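Local atomic coordinates of reticulocyte binding protein (Streptococcus agalactiae COH1, PDB entry 3FAW), a protein that probably hydrolyses the alpha-1,6-glucosidic linkages of pullulan and related alpha-glucans as a secreted, cell-wall-anchored streptococcal pullulanase. Residues W122-K125 against D126-A130; D99-P102 against K103-H106; G696-T699 against L700-T704; F707-S711 against K712-D716. All coordinates share one frame; numbering follows the deposited sequence.

In the fold
Along the chain the order is contact 2, contact 1, contact 3, contact 4, and they fall into two pairs on the multidomain enzyme. Contact 2 lies in the loop between strands 93-98 and 108-111 of the N-terminal sheet; contact 1 is helix 122-129, which follows the last strand of that sheet. Their centres are about 14 Å apart, and Leu128 packs on Pro102. Contacts 3 and 4, with centres about 17 Å apart, involve helices 685-703 and 712-718. The centres of contacts 1 and 3 are about 52 Å apart, on opposite sides of the chain's centre. The first pair thus lies where the N-terminal sheet meets the carbohydrate-binding-module-like sheet, the second where the catalytic TIM barrel passes to the C-terminal sheet.

Contact 1 of 4, residues W122-K125 against D126-A130; sequences WEFK and DQLYA
Phe124 and Leu128, one helical turn apart, make the apolar part of this contact. Methyl CD1 of Leu128 lies over one face of the Phe124 ring, 4.0 Å from its centroid and displaced toward the rim, a CH-pi contact. With CG anti to the backbone N (chi1 -172°), Phe124 swings its ring along the helix toward Leu128; a flat ring and a branched side chain suit this mutual cover. The backbone bonds are those of an alpha-helix: Asp126 N to Trp122 O at 2.9 Å, with Gln127, Leu128 and Tyr129 each giving its N-H to the carbonyl four residues back. The shortest joins Tyr129 N to Lys125 O at 2.7 Å. Among the polar side chains, Asp126 OD2 approaches the edge of the Trp122 indole, 3.5 Å from CE3, with carboxylate and ring planes 75° apart. Both carboxylate oxygens have outside partners, OD1 the hydroxyl of Tyr408 and OD2 the backbone N of Ala432. Salt bridges from Glu123 to Lys497 and from Lys125 to Glu405, with Trp122 stacked on His431, pin this helix to neighbouring loops, while Lys125 and Leu128 pack against Gln120 of strand 114-120.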
loop_
_atom_site.group_PDB
_atom_site.type_symbol
_atom_site.label_atom_id
_atom_site.label_comp_id
_atom_site.label_asym_id
_atom_site.label_seq_id
_atom_site.Cartn_x
_atom_site.Cartn_y
_atom_site.Cartn_z
ATOM N N TRP A 122 -26.094 -10.193 -1.328
ATOM C CA TRP A 122 -24.765 -10.811 -1.294
ATOM C C TRP A 122 -24.648 -11.884 -0.200
ATOM O O TRP A 122 -23.976 -12.894 -0.405
ATOM C CB TRP A 122 -23.638 -9.763 -1.200
ATOM C CG TRP A 122 -23.509 -9.029 0.113
ATOM C CD1 TRP A 122 -24.007 -7.790 0.409
ATOM C CD2 TRP A 122 -22.808 -9.469 1.284
ATOM N NE1 TRP A 122 -23.676 -7.442 1.696
ATOM C CE2 TRP A 122 -22.937 -8.452 2.255
ATOM C CE3 TRP A 122 -22.087 -10.625 1.610
ATOM C CZ2 TRP A 122 -22.372 -8.555 3.532
ATOM C CZ3 TRP A 122 -21.527 -10.728 2.881
ATOM C CH2 TRP A 122 -21.676 -9.696 3.826
ATOM N N GLU A 123 -25.306 -11.675 0.942
ATOM C CA GLU A 123 -25.344 -12.686 2.010
ATOM C C GLU A 123 -26.005 -13.985 1.535
ATOM O O GLU A 123 -25.543 -15.080 1.859
ATOM C CB GLU A 123 -26.100 -12.179 3.254
ATOM C CG GLU A 123 -25.441 -11.008 3.985
ATOM C CD GLU A 123 -25.948 -9.649 3.529
ATOM O OE1 GLU A 123 -26.462 -9.537 2.392
ATOM O OE2 GLU A 123 -25.825 -8.688 4.311
ATOM N N PHE A 124 -27.095 -13.846 0.784
ATOM C CA PHE A 124 -27.810 -14.991 0.213
ATOM C C PHE A 124 -27.002 -15.638 -0.921
ATOM O O PHE A 124 -27.007 -16.864 -1.064
ATOM C CB PHE A 124 -29.194 -14.553 -0.290
ATOM C CG PHE A 124 -30.094 -15.696 -0.721
ATOM C CD1 PHE A 124 -30.306 -16.790 0.108
ATOM C CD2 PHE A 124 -30.755 -15.651 -1.944
ATOM C CE1 PHE A 124 -31.145 -17.834 -0.284
ATOM C CE2 PHE A 124 -31.595 -16.686 -2.342
ATOM C CZ PHE A 124 -31.789 -17.780 -1.509
ATOM N N LYS A 125 -26.310 -14.816 -1.716
ATOM C CA LYS A 125 -25.399 -15.322 -2.754
ATOM C C LYS A 125 -24.262 -16.154 -2.143
ATOM O O LYS A 125 -23.864 -17.168 -2.712
ATOM C CB LYS A 125 -24.816 -14.175 -3.593
ATOM C CG LYS A 125 -25.805 -13.544 -4.566
ATOM C CD LYS A 125 -25.124 -12.607 -5.556
ATOM C CE LYS A 125 -26.113 -12.137 -6.622
ATOM N NZ LYS A 125 -25.554 -11.126 -7.555
ATOM N N ASP A 126 -23.743 -15.722 -0.994
ATOM C CA ASP A 126 -22.753 -16.516 -0.246
ATOM C C ASP A 126 -23.372 -17.812 0.279
ATOM O O ASP A 126 -22.752 -18.874 0.202
ATOM C CB ASP A 126 -22.181 -15.732 0.941
ATOM C CG ASP A 126 -21.168 -14.675 0.532
ATOM O OD1 ASP A 126 -20.705 -14.675 -0.629
ATOM O OD2 ASP A 126 -20.823 -13.842 1.400
ATOM N N GLN A 127 -24.583 -17.725 0.825
ATOM C CA GLN A 127 -25.287 -18.918 1.319
ATOM C C GLN A 127 -25.406 -19.971 0.217
ATOM O O GLN A 127 -25.166 -21.151 0.463
ATOM C CB GLN A 127 -26.678 -18.567 1.866
ATOM C CG GLN A 127 -27.448 -19.772 2.452
ATOM C CD GLN A 127 -28.777 -19.394 3.103
ATOM O OE1 GLN A 127 -28.929 -18.303 3.653
ATOM N NE2 GLN A 127 -29.742 -20.311 3.052
ATOM N N LEU A 128 -25.755 -19.534 -0.992
ATOM C CA LEU A 128 -25.989 -20.447 -2.116
ATOM C C LEU A 128 -24.726 -20.837 -2.873
ATOM O O LEU A 128 -24.590 -21.993 -3.292
ATOM C CB LEU A 128 -26.974 -19.836 -3.117
ATOM C CG LEU A 128 -28.398 -19.515 -2.647
ATOM C CD1 LEU A 128 -29.219 -19.027 -3.845
ATOM C CD2 LEU A 128 -29.063 -20.717 -1.991
ATOM N N TYR A 129 -23.817 -19.879 -3.065
ATOM C CA TYR A 129 -22.731 -20.038 -4.043
ATOM C C TYR A 129 -21.306 -19.931 -3.500
ATOM O O TYR A 129 -20.363 -20.184 -4.246
ATOM C CB TYR A 129 -22.904 -19.028 -5.181
ATOM C CG TYR A 129 -24.318 -18.939 -5.708
ATOM C CD1 TYR A 129 -24.982 -20.070 -6.165
ATOM C CD2 TYR A 129 -24.990 -17.720 -5.754
ATOM C CE1 TYR A 129 -26.283 -19.996 -6.645
ATOM C CE2 TYR A 129 -26.284 -17.634 -6.233
ATOM C CZ TYR A 129 -26.927 -18.776 -6.677
ATOM O OH TYR A 129 -28.214 -18.700 -7.152
ATOM N N ALA A 130 -21.134 -19.567 -2.228
ATOM C CA ALA A 130 -19.794 -19.477 -1.644
ATOM C C ALA A 130 -19.024 -20.763 -1.943
ATOM O O ALA A 130 -19.513 -21.859 -1.681
ATOM C CB ALA A 130 -19.866 -19.229 -0.143
#

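Contact 2 of 4, residues D99-P102 against K103-H106; sequences DFNP and KQGH
Asn101 and Lys103 meet across an Asx turn, in which the side-chain oxygen of Asn101 accepts the backbone N-H two residues on. Two beta turns overlap here, one from Asn101 to Gln104 and the next from Pro102 to Gly105, and their inner residues have the backbone angles of type I. The Asn101 amide reaches forward because its CG is anti to the backbone N (chi1 -171°), which brings OD1 to 3.2 Å from Lys103 N. The bond is straight at the hydrogen, 162°, yet the donor stands above the amide plane instead of lying in it. OD1 also sits beside the first carbons of the Lys103 side chain, 3.6 Å from CB, the two side chains running at a slant to each other. The short, polar asparagine suits a place where both its carbonyls are used: its backbone O takes Gln104 N at 2.9 Å. Between them, Pro102 has its phi restricted by the ring, as the first inner position of a type I turn favours. Its ring lies against Leu48, while the exposed lysine brings its side chain near Asn181 and offers its carbonyl to Lys75. All this joins strands 93-98 and 108-111. Glycine suits position 105 because a CB there would crowd the Pro102 carbonyl; the chain then turns toward a cis peptide before His106. A weak bond of 3.1 Å runs from Gly105 N to Pro102 O.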
loop_
_atom_site.group_PDB
_atom_site.type_symbol
_atom_site.label_atom_id
_atom_site.label_comp_id
_atom_site.label_asym_id
_atom_site.label_seq_id
_atom_site.Cartn_x
_atom_site.Cartn_y
_atom_site.Cartn_z
ATOM N N ASP A 99 -42.149 -20.329 0.794
ATOM C CA ASP A 99 -41.131 -21.264 0.308
ATOM C C ASP A 99 -40.605 -20.766 -1.036
ATOM O O ASP A 99 -41.239 -20.960 -2.076
ATOM C CB ASP A 99 -41.714 -22.682 0.186
ATOM C CG ASP A 99 -40.653 -23.740 -0.117
ATOM O OD1 ASP A 99 -39.566 -23.406 -0.638
ATOM O OD2 ASP A 99 -40.915 -24.924 0.176
ATOM N N PHE A 100 -39.446 -20.113 -1.008
ATOM C CA PHE A 100 -38.885 -19.478 -2.204
ATOM C C PHE A 100 -37.628 -20.204 -2.690
ATOM O O PHE A 100 -36.503 -19.749 -2.468
ATOM C CB PHE A 100 -38.588 -18.003 -1.926
ATOM C CG PHE A 100 -39.783 -17.224 -1.443
ATOM C CD1 PHE A 100 -40.937 -17.147 -2.211
ATOM C CD2 PHE A 100 -39.747 -16.554 -0.227
ATOM C CE1 PHE A 100 -42.039 -16.418 -1.772
ATOM C CE2 PHE A 100 -40.840 -15.828 0.220
ATOM C CZ PHE A 100 -41.991 -15.759 -0.554
ATOM N N ASN A 101 -37.839 -21.335 -3.362
ATOM C CA ASN A 101 -36.747 -22.151 -3.899
ATOM C C ASN A 101 -35.978 -21.362 -4.960
ATOM O O ASN A 101 -36.551 -21.000 -5.991
ATOM C CB ASN A 101 -37.304 -23.454 -4.496
ATOM C CG ASN A 101 -36.216 -24.462 -4.878
ATOM O OD1 ASN A 101 -35.023 -24.157 -4.873
ATOM N ND2 ASN A 101 -36.640 -25.675 -5.214
ATOM N N PRO A 102 -34.681 -21.082 -4.712
ATOM C CA PRO A 102 -33.917 -20.272 -5.668
ATOM C C PRO A 102 -33.778 -20.899 -7.061
ATOM O O PRO A 102 -33.507 -20.185 -8.024
ATOM C CB PRO A 102 -32.545 -20.112 -4.994
ATOM C CG PRO A 102 -32.465 -21.184 -3.978
ATOM C CD PRO A 102 -33.865 -21.476 -3.545
ATOM N N LYS A 103 -33.979 -22.212 -7.165
ATOM C CA LYS A 103 -33.964 -22.905 -8.457
ATOM C C LYS A 103 -35.180 -22.542 -9.324
ATOM O O LYS A 103 -35.124 -22.648 -10.551
ATOM C CB LYS A 103 -33.890 -24.421 -8.245
ATOM C CG LYS A 103 -32.581 -24.884 -7.602
ATOM C CD LYS A 103 -32.524 -26.396 -7.468
ATOM C CE LYS A 103 -31.116 -26.884 -7.141
ATOM N NZ LYS A 103 -30.632 -26.393 -5.820
ATOM N N GLN A 104 -36.266 -22.122 -8.675
ATOM C CA GLN A 104 -37.461 -21.624 -9.363
ATOM C C GLN A 104 -37.456 -20.095 -9.457
ATOM O O GLN A 104 -38.410 -19.497 -9.962
ATOM C CB GLN A 104 -38.726 -22.073 -8.625
ATOM C CG GLN A 104 -38.849 -23.584 -8.416
ATOM C CD GLN A 104 -38.992 -24.358 -9.715
ATOM O OE1 GLN A 104 -39.573 -23.871 -10.685
ATOM N NE2 GLN A 104 -38.465 -25.578 -9.735
ATOM N N GLY A 105 -36.387 -19.470 -8.960
ATOM C CA GLY A 105 -36.257 -18.013 -8.956
ATOM C C GLY A 105 -35.703 -17.529 -10.284
ATOM O O GLY A 105 -35.368 -18.350 -11.139
ATOM N N HIS A 106 -35.595 -16.216 -10.489
ATOM C CA HIS A 106 -35.963 -15.191 -9.513
ATOM C C HIS A 106 -37.471 -15.002 -9.458
ATOM O O HIS A 106 -38.185 -15.348 -10.399
ATOM C CB HIS A 106 -35.315 -13.854 -9.881
ATOM C CG HIS A 106 -33.819 -13.883 -9.870
ATOM N ND1 HIS A 106 -33.062 -13.744 -11.013
ATOM C CD2 HIS A 106 -32.940 -14.036 -8.852
ATOM C CE1 HIS A 106 -31.781 -13.808 -10.699
ATOM N NE2 HIS A 106 -31.679 -13.982 -9.394
#

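Contact 3 of 4, residues G696-T699 against L700-T704; sequences GLIT and LRRST
Leu700, near the end of helix 685-703, gives its backbone N-H to Gly696 O at 3.1 Å in a nearly straight bond of 172°. Its branched side chain packs on Phe707 and on Tyr749, Ile777 and Val778, an apolar plug suited to a buried helix face. Arg701 N bonds to Leu697 O, also at 3.1 Å. With CG anti to the backbone N and the chain extended to NE, its guanidinium reaches the carbonyls of Leu609 and Ser611, so a buried charge meets polar partners at the end of helix 590-609. Arg702 N continues to Ile698 O, and its CG rests 3.4 Å from that same oxygen before the chain bends at chi3 and carries NH1 to Gly309 O. At Ser703 the bonding tightens: its N bonds weakly to Thr699 O at 2.9 Å and also to Leu700 O, while its OG closes 2.6 Å from Leu700 O as donor. A serine, short and polar, can fold back in this way onto a carbonyl. Thr704, in the loop that follows, bonds through OG1 to Asp743. This lies near the C-terminal end of a helix that follows the eighth barrel strand, on the way from the TIM barrel to the beta-sheet C-terminal domain.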
loop_
_atom_site.group_PDB
_atom_site.type_symbol
_atom_site.label_atom_id
_atom_site.label_comp_id
_atom_site.label_asym_id
_atom_site.label_seq_id
_atom_site.Cartn_x
_atom_site.Cartn_y
_atom_site.Cartn_z
ATOM N N GLY A 696 24.830 5.403 8.988
ATOM C CA GLY A 696 25.336 5.227 10.352
ATOM C C GLY A 696 24.260 5.183 11.428
ATOM O O GLY A 696 24.419 4.509 12.447
ATOM N N LEU A 697 23.172 5.918 11.215
ATOM C CA LEU A 697 22.024 5.881 12.119
ATOM C C LEU A 697 21.309 4.528 12.050
ATOM O O LEU A 697 20.789 4.049 13.055
ATOM C CB LEU A 697 21.042 7.018 11.802
ATOM C CG LEU A 697 21.498 8.431 12.173
ATOM C CD1 LEU A 697 20.545 9.480 11.607
ATOM C CD2 LEU A 697 21.629 8.575 13.689
ATOM N N ILE A 698 21.291 3.909 10.872
ATOM C CA ILE A 698 20.703 2.577 10.725
ATOM C C ILE A 698 21.542 1.529 11.471
ATOM O O ILE A 698 20.990 0.659 12.142
ATOM C CB ILE A 698 20.525 2.165 9.246
ATOM C CG1 ILE A 698 19.484 3.062 8.563
ATOM C CG2 ILE A 698 20.074 0.694 9.151
ATOM C CD1 ILE A 698 19.486 2.963 7.048
ATOM N N THR A 699 22.866 1.628 11.357
ATOM C CA THR A 699 23.779 0.733 12.077
ATOM C C THR A 699 23.563 0.840 13.585
ATOM O O THR A 699 23.398 -0.172 14.266
ATOM C CB THR A 699 25.254 1.051 11.763
ATOM O OG1 THR A 699 25.476 0.966 10.351
ATOM C CG2 THR A 699 26.200 0.085 12.491
ATOM N N LEU A 700 23.560 2.068 14.098
ATOM C CA LEU A 700 23.269 2.316 15.511
ATOM C C LEU A 700 21.975 1.620 15.940
ATOM O O LEU A 700 21.961 0.868 16.916
ATOM C CB LEU A 700 23.174 3.821 15.784
ATOM C CG LEU A 700 22.755 4.259 17.191
ATOM C CD1 LEU A 700 23.637 3.619 18.260
ATOM C CD2 LEU A 700 22.777 5.779 17.303
ATOM N N ARG A 701 20.899 1.863 15.199
ATOM C CA ARG A 701 19.587 1.289 15.525
ATOM C C ARG A 701 19.624 -0.236 15.647
ATOM O O ARG A 701 19.078 -0.792 16.593
ATOM C CB ARG A 701 18.540 1.696 14.484
ATOM C CG ARG A 701 17.158 1.133 14.765
ATOM C CD ARG A 701 16.086 1.732 13.867
ATOM N NE ARG A 701 14.755 1.283 14.271
ATOM C CZ ARG A 701 14.095 1.726 15.343
ATOM N NH1 ARG A 701 14.619 2.658 16.131
ATOM N NH2 ARG A 701 12.894 1.242 15.623
ATOM N N ARG A 702 20.275 -0.898 14.694
ATOM C CA ARG A 702 20.338 -2.362 14.664
ATOM C C ARG A 702 21.360 -2.943 15.646
ATOM O O ARG A 702 21.334 -4.144 15.941
ATOM C CB ARG A 702 20.631 -2.846 13.240
ATOM C CG ARG A 702 19.553 -2.441 12.229
ATOM C CD ARG A 702 19.731 -3.126 10.876
ATOM N NE ARG A 702 19.541 -4.575 10.967
ATOM C CZ ARG A 702 19.821 -5.443 9.995
ATOM N NH1 ARG A 702 20.306 -5.028 8.828
ATOM N NH2 ARG A 702 19.619 -6.742 10.192
ATOM N N SER A 703 22.250 -2.095 16.156
ATOM C CA SER A 703 23.302 -2.535 17.071
ATOM C C SER A 703 22.804 -2.798 18.497
ATOM O O SER A 703 23.501 -3.446 19.275
ATOM C CB SER A 703 24.437 -1.506 17.113
ATOM O OG SER A 703 24.057 -0.340 17.828
ATOM N N THR A 704 21.619 -2.296 18.841
ATOM C CA THR A 704 21.128 -2.378 20.222
ATOM C C THR A 704 19.601 -2.344 20.307
ATOM O O THR A 704 18.949 -1.523 19.656
ATOM C CB THR A 704 21.703 -1.219 21.079
ATOM O OG1 THR A 704 21.098 -1.223 22.377
ATOM C CG2 THR A 704 21.447 0.128 20.416
#

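Contact 4 of 4, residues F707-S711 against K712-D716; sequences FRKLS and KAEID
Ser711 and Glu714 grip each other tightly at the start of helix 712-718. The hydroxyl OG of Ser711 accepts the backbone N of Glu714 at 3.1 Å, in a fairly straight bond of 161°, and lies 3.3 Å from Glu714 CG. Both side chains take the position between backbone N and carbonyl carbon, chi1 69° for the serine and 74° for the glutamate, which folds the carboxylate back over the preceding residues. There OE2 receives Leu710 N at 2.8 Å, nearly along its C-O axis, and a weaker bond from Ser711 N at 3.5 Å. Serine at the N-cap and glutamate three residues on thus form a capping box: each side chain takes the other's backbone N-H, though the return bond, Ser711 N to OE2, is weak. The negative carboxylate there would also suit the positive end of the helix dipole. On the inner flank Ile715 gives its N-H to Ser711 O, which draws its CG1 up beside the same oxygen, at 3.2 Å, and 3.6 Å from Lys709 CB. Isoleucine suits this buried place, and the long methylenes of Lys709 run past it to carry NZ to Glu718 and the carbonyl of Ile742, not in contact with the Glu714 carboxylate. The other side is looser. Leu710 is exposed, touching OE2 with CD1, and Ala713, also exposed, brings its small CB near Ser711 OG. Further along, Lys712 NZ bonds to Asp716 OD2 at 2.8 Å, a salt bridge one turn on that uses the syn lone pair, while Asp716 OD1 turns to Lys552 and Gln554.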
loop_
_atom_site.group_PDB
_atom_site.type_symbol
_atom_site.label_atom_id
_atom_site.label_comp_id
_atom_site.label_asym_id
_atom_site.label_seq_id
_atom_site.Cartn_x
_atom_site.Cartn_y
_atom_site.Cartn_z
ATOM N N PHE A 707 16.682 0.753 21.124
ATOM C CA PHE A 707 15.802 1.472 20.199
ATOM C C PHE A 707 14.685 0.578 19.634
ATOM O O PHE A 707 13.907 1.018 18.786
ATOM C CB PHE A 707 16.623 2.059 19.045
ATOM C CG PHE A 707 17.728 2.991 19.489
ATOM C CD1 PHE A 707 17.429 4.188 20.132
ATOM C CD2 PHE A 707 19.062 2.680 19.247
ATOM C CE1 PHE A 707 18.442 5.051 20.542
ATOM C CE2 PHE A 707 20.082 3.539 19.651
ATOM C CZ PHE A 707 19.773 4.724 20.297
ATOM N N ARG A 708 14.606 -0.666 20.116
ATOM C CA ARG A 708 13.733 -1.689 19.533
ATOM C C ARG A 708 13.112 -2.572 20.615
ATOM O O ARG A 708 13.192 -3.802 20.539
ATOM C CB ARG A 708 14.537 -2.578 18.584
ATOM C CG ARG A 708 15.078 -1.894 17.338
ATOM C CD ARG A 708 16.470 -2.387 17.029
ATOM N NE ARG A 708 16.544 -3.843 17.079
ATOM C CZ ARG A 708 17.645 -4.548 17.324
ATOM N NH1 ARG A 708 18.811 -3.954 17.545
ATOM N NH2 ARG A 708 17.577 -5.867 17.343
ATOM N N LYS A 709 12.494 -1.945 21.614
ATOM C CA LYS A 709 11.881 -2.680 22.726
ATOM C C LYS A 709 10.578 -3.371 22.312
ATOM O O LYS A 709 9.908 -2.953 21.365
ATOM C CB LYS A 709 11.633 -1.756 23.921
ATOM C CG LYS A 709 12.909 -1.303 24.594
ATOM C CD LYS A 709 12.668 -0.159 25.564
ATOM C CE LYS A 709 13.985 0.388 26.096
ATOM N NZ LYS A 709 14.833 -0.682 26.688
ATOM N N LEU A 710 10.231 -4.426 23.045
ATOM C CA LEU A 710 9.125 -5.304 22.668
ATOM C C LEU A 710 7.783 -4.811 23.201
ATOM O O LEU A 710 6.773 -4.899 22.504
ATOM C CB LEU A 710 9.382 -6.733 23.151
ATOM C CG LEU A 710 10.611 -7.443 22.574
ATOM C CD1 LEU A 710 11.897 -6.915 23.199
ATOM C CD2 LEU A 710 10.512 -8.949 22.782
ATOM N N SER A 711 7.775 -4.287 24.426
ATOM C CA SER A 711 6.525 -3.913 25.090
ATOM C C SER A 711 6.463 -2.436 25.467
ATOM O O SER A 711 7.492 -1.787 25.656
ATOM C CB SER A 711 6.321 -4.769 26.343
ATOM O OG SER A 711 7.272 -4.454 27.349
ATOM N N LYS A 712 5.236 -1.926 25.568
ATOM C CA LYS A 712 4.971 -0.605 26.136
ATOM C C LYS A 712 5.406 -0.554 27.601
ATOM O O LYS A 712 5.929 0.460 28.063
ATOM C CB LYS A 712 3.477 -0.267 26.021
ATOM C CG LYS A 712 3.025 0.945 26.836
ATOM C CD LYS A 712 1.672 1.459 26.369
ATOM C CE LYS A 712 0.996 2.318 27.428
ATOM N NZ LYS A 712 1.858 3.443 27.875
ATOM N N ALA A 713 5.189 -1.656 28.314
ATOM C CA ALA A 713 5.536 -1.764 29.733
ATOM C C ALA A 713 6.998 -1.418 29.996
ATOM O O ALA A 713 7.296 -0.613 30.880
ATOM C CB ALA A 713 5.224 -3.169 30.248
ATOM N N GLU A 714 7.904 -2.008 29.219
ATOM C CA GLU A 714 9.338 -1.767 29.405
ATOM C C GLU A 714 9.792 -0.439 28.795
ATOM O O GLU A 714 10.769 0.152 29.261
ATOM C CB GLU A 714 10.179 -2.948 28.892
ATOM C CG GLU A 714 10.291 -3.102 27.383
ATOM C CD GLU A 714 10.904 -4.445 26.973
ATOM O OE1 GLU A 714 11.362 -5.206 27.860
ATOM O OE2 GLU A 714 10.928 -4.743 25.759
ATOM N N ILE A 715 9.084 0.032 27.769
ATOM C CA ILE A 715 9.362 1.342 27.183
ATOM C C ILE A 715 9.134 2.471 28.199
ATOM O O ILE A 715 9.993 3.340 28.363
ATOM C CB ILE A 715 8.540 1.580 25.883
ATOM C CG1 ILE A 715 9.147 0.781 24.726
ATOM C CG2 ILE A 715 8.523 3.054 25.514
ATOM C CD1 ILE A 715 8.242 0.645 23.520
ATOM N N ASP A 716 7.994 2.453 28.886
ATOM C CA ASP A 716 7.698 3.472 29.910
ATOM C C ASP A 716 8.667 3.422 31.098
ATOM O O ASP A 716 8.931 4.449 31.731
ATOM C CB ASP A 716 6.260 3.337 30.429
ATOM C CG ASP A 716 5.221 3.793 29.419
ATOM O OD1 ASP A 716 5.531 4.635 28.556
ATOM O OD2 ASP A 716 4.075 3.310 29.498
#